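Local coordinates for protein CalS10 (PDB 6UK5) that binds S-adenosylmethionine and probably uses it as methyl donor on an amino pentose during calicheamicin biosynthesis, at residues R135-V138 / A139-A143; T216-R220 / E221-A225. All blocks are in the same frame, centred on the assembly; numbering follows the deposited sequence.

Contact 1 of 2, residues R135-V138 / A139-A143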
ATOM      1  N   ARG A 135      -8.193 -35.736   8.390  1.00 59.25           N
ATOM      2  CA  ARG A 135      -9.132 -36.839   8.564  1.00 60.33           C
ATOM      3  C   ARG A 135      -9.854 -36.752   9.900  1.00 64.56           C
ATOM      4  O   ARG A 135     -11.029 -37.126   9.994  1.00 70.22           O
ATOM      5  CB  ARG A 135      -8.405 -38.176   8.439  1.00 60.82           C
ATOM      6  CG  ARG A 135      -7.859 -38.461   7.049  1.00 58.46           C
ATOM      7  CD  ARG A 135      -6.887 -39.630   7.065  1.00 57.55           C
ATOM      8  NE  ARG A 135      -7.509 -40.844   7.591  1.00 56.22           N
ATOM      9  CZ  ARG A 135      -8.077 -41.795   6.851  1.00 61.63           C
ATOM     10  NH1 ARG A 135      -8.114 -41.692   5.527  1.00 61.48           N
ATOM     11  NH2 ARG A 135      -8.613 -42.855   7.442  1.00 59.54           N
ATOM     12  N   ALA A 136      -9.174 -36.273  10.944  1.00 66.85           N
ATOM     13  CA  ALA A 136      -9.852 -36.043  12.214  1.00 65.90           C
ATOM     14  C   ALA A 136     -10.858 -34.907  12.095  1.00 67.14           C
ATOM     15  O   ALA A 136     -11.980 -35.003  12.606  1.00 74.86           O
ATOM     16  CB  ALA A 136      -8.828 -35.739  13.307  1.00 64.29           C
ATOM     17  N   ALA A 137     -10.476 -33.826  11.412  1.00 71.71           N
ATOM     18  CA  ALA A 137     -11.406 -32.729  11.167  1.00 68.64           C
ATOM     19  C   ALA A 137     -12.621 -33.209  10.382  1.00 68.88           C
ATOM     20  O   ALA A 137     -13.766 -33.011  10.802  1.00 70.84           O
ATOM     21  CB  ALA A 137     -10.688 -31.602  10.425  1.00 69.10           C
ATOM     22  N   VAL A 138     -12.386 -33.842   9.229  1.00 69.27           N
ATOM     23  CA  VAL A 138     -13.492 -34.318   8.405  1.00 70.63           C
ATOM     24  C   VAL A 138     -14.362 -35.294   9.180  1.00 71.53           C
ATOM     25  O   VAL A 138     -15.583 -35.341   8.984  1.00 67.23           O
ATOM     26  CB  VAL A 138     -12.951 -34.951   7.107  1.00 67.52           C
ATOM     27  CG1 VAL A 138     -14.023 -35.793   6.431  1.00 61.29           C
ATOM     28  CG2 VAL A 138     -12.465 -33.867   6.156  1.00 66.14           C
ATOM     29  N   ALA A 139     -13.760 -36.086  10.070  1.00 70.22           N
ATOM     30  CA  ALA A 139     -14.545 -37.030  10.858  1.00 68.17           C
ATOM     31  C   ALA A 139     -15.338 -36.311  11.943  1.00 67.01           C
ATOM     32  O   ALA A 139     -16.487 -36.671  12.220  1.00 63.23           O
ATOM     33  CB  ALA A 139     -13.631 -38.089  11.473  1.00 70.46           C
ATOM     34  N   ALA A 140     -14.742 -35.289  12.563  1.00 69.11           N
ATOM     35  CA  ALA A 140     -15.455 -34.516  13.574  1.00 65.41           C
ATOM     36  C   ALA A 140     -16.663 -33.809  12.972  1.00 60.92           C
ATOM     37  O   ALA A 140     -17.780 -33.915  13.491  1.00 55.41           O
ATOM     38  CB  ALA A 140     -14.508 -33.507  14.223  1.00 66.16           C
ATOM     39  N   MET A 141     -16.455 -33.078  11.873  1.00 60.19           N
ATOM     40  CA  MET A 141     -17.564 -32.399  11.209  1.00 59.77           C
ATOM     41  C   MET A 141     -18.687 -33.374  10.877  1.00 57.85           C
ATOM     42  O   MET A 141     -19.868 -33.081  11.098  1.00 54.10           O
ATOM     43  CB  MET A 141     -17.071 -31.708   9.934  1.00 58.61           C
ATOM     44  CG  MET A 141     -15.968 -30.687  10.146  1.00 55.46           C
ATOM     45  SD  MET A 141     -15.696 -29.698   8.661  1.00 52.57           S
ATOM     46  CE  MET A 141     -13.986 -30.065   8.279  1.00 54.22           C
ATOM     47  N   SER A 142     -18.334 -34.542  10.337  1.00 58.49           N
ATOM     48  CA  SER A 142     -19.348 -35.527   9.977  1.00 52.78           C
ATOM     49  C   SER A 142     -20.116 -36.019  11.197  1.00 54.35           C
ATOM     50  O   SER A 142     -21.309 -36.329  11.096  1.00 55.47           O
ATOM     51  CB  SER A 142     -18.694 -36.702   9.252  1.00 51.83           C
ATOM     52  OG  SER A 142     -19.652 -37.685   8.902  1.00 59.85           O
ATOM     53  N   ALA A 143     -19.458 -36.099  12.355  1.00 54.28           N
ATOM     54  CA  ALA A 143     -20.149 -36.528  13.564  1.00 58.43           C
ATOM     55  C   ALA A 143     -21.266 -35.563  13.935  1.00 58.31           C
ATOM     56  O   ALA A 143     -22.261 -35.966  14.548  1.00 60.24           O
ATOM     57  CB  ALA A 143     -19.157 -36.657  14.718  1.00 56.41           C
TER
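Met141 reaches back along its helix to Ala137, one turn earlier. Its CG is anti to the carbonyl carbon and beside its own backbone N (chi1 -58°), and after an extended chi2 the chain bends at the sulfur, so the terminal CE comes to 4.2 Å from Ala137 CB. In the same turn, Met141 N gives a nearly straight bond to Ala137 O, 2.9 Å long. Ala137 and Met141 share a neighbour in Met106, which binds S-adenosylmethionine, and Met141 also packs on Val118 and Cys120 of strand 115-120. With an alanine in place of Met141, the methyl resting on Ala137 CB would be gone and a gap would probably open over Val118 and Cys120.

Val138 faces another way: the bond to its CB points away from the following turn, and the side chain packs on Phe227 of helix 220-229. Ser142 N bonds to Val138 O at 3.2 Å, while Ser142 OG is held by Ala230 O. Ala136 and Ala140 are joined by the bond from Ala140 N to Ala136 O (2.8 Å). Helix 131-143 connects the neighbouring parallel strands 115-120 and 149-153, as the helix of a beta-alpha-beta crossover in a Rossmann-like methyltransferase fold.

Contact 2 of 2, residues T216-R220 / E221-A225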
ATOM      1  N   THR A 216      -1.347 -26.449   3.586  1.00 42.79           N
ATOM      2  CA  THR A 216      -0.983 -27.788   3.144  1.00 43.60           C
ATOM      3  C   THR A 216      -2.092 -28.385   2.287  1.00 41.77           C
ATOM      4  O   THR A 216      -3.230 -28.526   2.749  1.00 42.72           O
ATOM      5  CB  THR A 216      -0.683 -28.685   4.346  1.00 42.34           C
ATOM      6  OG1 THR A 216       0.372 -28.105   5.125  1.00 44.18           O
ATOM      7  CG2 THR A 216      -0.268 -30.071   3.883  1.00 39.50           C
ATOM      8  N   MET A 217      -1.758 -28.731   1.046  1.00 44.96           N
ATOM      9  CA  MET A 217      -2.710 -29.377   0.156  1.00 46.96           C
ATOM     10  C   MET A 217      -2.945 -30.827   0.575  1.00 46.95           C
ATOM     11  O   MET A 217      -2.081 -31.476   1.170  1.00 50.26           O
ATOM     12  CB  MET A 217      -2.202 -29.381  -1.284  1.00 50.44           C
ATOM     13  CG  MET A 217      -3.208 -29.952  -2.277  1.00 57.53           C
ATOM     14  SD  MET A 217      -2.494 -30.245  -3.896  1.00 65.11           S
ATOM     15  CE  MET A 217      -1.774 -31.857  -3.571  1.00 53.69           C
ATOM     16  N   PHE A 218      -4.126 -31.339   0.234  1.00 48.54           N
ATOM     17  CA  PHE A 218      -4.422 -32.761   0.297  1.00 49.18           C
ATOM     18  C   PHE A 218      -4.958 -33.195  -1.060  1.00 48.79           C
ATOM     19  O   PHE A 218      -5.475 -32.388  -1.834  1.00 51.91           O
ATOM     20  CB  PHE A 218      -5.416 -33.059   1.416  1.00 46.87           C
ATOM     21  CG  PHE A 218      -4.964 -32.558   2.754  1.00 50.20           C
ATOM     22  CD1 PHE A 218      -3.903 -33.163   3.412  1.00 48.24           C
ATOM     23  CD2 PHE A 218      -5.563 -31.451   3.330  1.00 48.14           C
ATOM     24  CE1 PHE A 218      -3.471 -32.695   4.640  1.00 48.63           C
ATOM     25  CE2 PHE A 218      -5.136 -30.971   4.556  1.00 47.68           C
ATOM     26  CZ  PHE A 218      -4.086 -31.593   5.214  1.00 48.79           C
ATOM     27  N   THR A 219      -4.817 -34.482  -1.348  1.00 51.90           N
ATOM     28  CA  THR A 219      -5.168 -35.005  -2.658  1.00 54.93           C
ATOM     29  C   THR A 219      -6.633 -35.422  -2.711  1.00 53.65           C
ATOM     30  O   THR A 219      -7.281 -35.656  -1.688  1.00 52.83           O
ATOM     31  CB  THR A 219      -4.290 -36.204  -3.017  1.00 51.52           C
ATOM     32  OG1 THR A 219      -4.269 -37.129  -1.925  1.00 52.69           O
ATOM     33  CG2 THR A 219      -2.867 -35.754  -3.299  1.00 47.20           C
ATOM     34  N   ARG A 220      -7.152 -35.499  -3.940  1.00 52.70           N
ATOM     35  CA  ARG A 220      -8.484 -36.054  -4.159  1.00 55.35           C
ATOM     36  C   ARG A 220      -8.601 -37.437  -3.534  1.00 52.11           C
ATOM     37  O   ARG A 220      -9.614 -37.762  -2.905  1.00 49.80           O
ATOM     38  CB  ARG A 220      -8.772 -36.106  -5.661  1.00 55.07           C
ATOM     39  CG  ARG A 220     -10.040 -36.836  -6.064  1.00 52.76           C
ATOM     40  CD  ARG A 220     -11.298 -36.231  -5.467  1.00 54.64           C
ATOM     41  NE  ARG A 220     -12.483 -36.775  -6.127  1.00 55.64           N
ATOM     42  CZ  ARG A 220     -12.969 -36.329  -7.282  1.00 51.43           C
ATOM     43  NH1 ARG A 220     -12.379 -35.322  -7.913  1.00 52.05           N
ATOM     44  NH2 ARG A 220     -14.046 -36.893  -7.811  1.00 59.05           N
ATOM     45  N   GLU A 221      -7.564 -38.261  -3.689  1.00 53.88           N
ATOM     46  CA  GLU A 221      -7.564 -39.583  -3.071  1.00 56.90           C
ATOM     47  C   GLU A 221      -7.630 -39.489  -1.552  1.00 56.24           C
ATOM     48  O   GLU A 221      -8.253 -40.330  -0.893  1.00 56.47           O
ATOM     49  CB  GLU A 221      -6.305 -40.341  -3.500  1.00 56.22           C
ATOM     50  CG  GLU A 221      -6.347 -41.835  -3.251  1.00 60.02           C
ATOM     51  CD  GLU A 221      -5.308 -42.581  -4.054  1.00 64.43           C
ATOM     52  OE1 GLU A 221      -4.115 -42.211  -3.974  1.00 62.40           O
ATOM     53  OE2 GLU A 221      -5.694 -43.529  -4.773  1.00 66.20           O
ATOM     54  N   GLU A 222      -6.990 -38.471  -0.978  1.00 58.61           N
ATOM     55  CA  GLU A 222      -6.966 -38.330   0.474  1.00 55.28           C
ATOM     56  C   GLU A 222      -8.313 -37.847   0.998  1.00 53.14           C
ATOM     57  O   GLU A 222      -8.841 -38.391   1.975  1.00 57.13           O
ATOM     58  CB  GLU A 222      -5.837 -37.381   0.871  1.00 62.13           C
ATOM     59  CG  GLU A 222      -4.581 -38.115   1.327  1.00 66.70           C
ATOM     60  CD  GLU A 222      -3.311 -37.337   1.034  1.00 65.33           C
ATOM     61  OE1 GLU A 222      -3.406 -36.133   0.713  1.00 61.05           O
ATOM     62  OE2 GLU A 222      -2.218 -37.937   1.104  1.00 65.67           O
ATOM     63  N   TYR A 223      -8.885 -36.821   0.362  1.00 54.89           N
ATOM     64  CA  TYR A 223     -10.227 -36.384   0.732  1.00 50.11           C
ATOM     65  C   TYR A 223     -11.225 -37.530   0.617  1.00 51.50           C
ATOM     66  O   TYR A 223     -11.963 -37.825   1.565  1.00 52.23           O
ATOM     67  CB  TYR A 223     -10.676 -35.214  -0.149  1.00 52.28           C
ATOM     68  CG  TYR A 223      -9.934 -33.909   0.053  1.00 52.22           C
ATOM     69  CD1 TYR A 223     -10.043 -33.206   1.245  1.00 49.36           C
ATOM     70  CD2 TYR A 223      -9.167 -33.357  -0.965  1.00 51.91           C
ATOM     71  CE1 TYR A 223      -9.383 -32.005   1.430  1.00 44.09           C
ATOM     72  CE2 TYR A 223      -8.504 -32.155  -0.790  1.00 49.24           C
ATOM     73  CZ  TYR A 223      -8.618 -31.482   0.409  1.00 44.49           C
ATOM     74  OH  TYR A 223      -7.961 -30.285   0.589  1.00 45.06           O
ATOM     75  N   ASP A 224     -11.273 -38.180  -0.549  1.00 51.45           N
ATOM     76  CA  ASP A 224     -12.231 -39.262  -0.754  1.00 49.98           C
ATOM     77  C   ASP A 224     -12.106 -40.325   0.330  1.00 50.39           C
ATOM     78  O   ASP A 224     -13.111 -40.886   0.782  1.00 48.72           O
ATOM     79  CB  ASP A 224     -12.027 -39.890  -2.135  1.00 53.00           C
ATOM     80  CG  ASP A 224     -12.568 -39.028  -3.251  1.00 50.09           C
ATOM     81  OD1 ASP A 224     -13.423 -38.158  -2.970  1.00 49.15           O
ATOM     82  OD2 ASP A 224     -12.144 -39.232  -4.408  1.00 54.11           O
ATOM     83  N   ALA A 225     -10.875 -40.614   0.762  1.00 53.18           N
ATOM     84  CA  ALA A 225     -10.671 -41.598   1.819  1.00 52.49           C
ATOM     85  C   ALA A 225     -11.116 -41.059   3.174  1.00 53.04           C
ATOM     86  O   ALA A 225     -11.641 -41.809   4.005  1.00 51.54           O
ATOM     87  CB  ALA A 225      -9.203 -42.021   1.868  1.00 52.42           C
TER
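Thr219 and Glu222 grip each other in a capping box that starts helix 220-229 straight after the loop from strand 206-216. Thr219 is the N-cap. Its OG1 sits between its own backbone N and carbonyl carbon (chi1 49°), from where it accepts Glu222 N at 3.2 Å. The Glu222 carboxylate answers in the other direction: its extended chain swings back so that OE1 takes Thr219 N at 3.0 Å, on the anti side and 34° out of the carboxylate plane. Thr219 OG1 also gives Glu222 OE1 a weak bond of 2.9 Å. OE1 thus has three donors, Thr219 N, Thr219 OG1 (weakly) and Arg190 through a salt bridge, which would probably help keep the carboxylate ionised.

The tight part lies on the inner side of this cap. Phe218 CB sits over one face of the Tyr223 ring, 4.0 Å from its centroid in a CH-pi contact, while Tyr223 OH comes to the edge of the Phe218 ring, in its plane, 3.8 Å from CD2. The two side chains cross at about a right angle. Asn126 bonds to that hydroxyl, Phe247 meets the Tyr223 ring, and Val131 and Met134 of helix 131-143 pack on Phe218.

The solvent side is looser. Arg220 and Glu221 are exposed, and the main grip of the Arg220 side chain within this turn is a salt bridge to Asp224. Asp224 meets the edge of the guanidinium with its carboxylate turned 85° from the guanidinium plane. Ser234 holds Asp224 OD1, and the other oxygen, OD2, receives the weak bond from Arg220 NE at 3.0 Å.

How the contacts relate
From the N terminus, the chain reaches contact 1 first, in the C-terminal part of helix 131-143. It then runs through strand 149-153 and out along the antiparallel strands 165-174 to 206-216 before returning at contact 2, where helix 220-229 begins. Each contact closes just one or two local turns, so the two lie in series, neither nesting nor crossing. In space they are neighbours, with centres about 14 Å apart, and they touch where Arg135 NH1 packs 3.8 Å from Ala225 CB. They belong to two helices that pack on each other, one from the cofactor-binding sheet, the other leading from the antiparallel sheet to strand 232-237 at the edge of the cofactor-binding sheet.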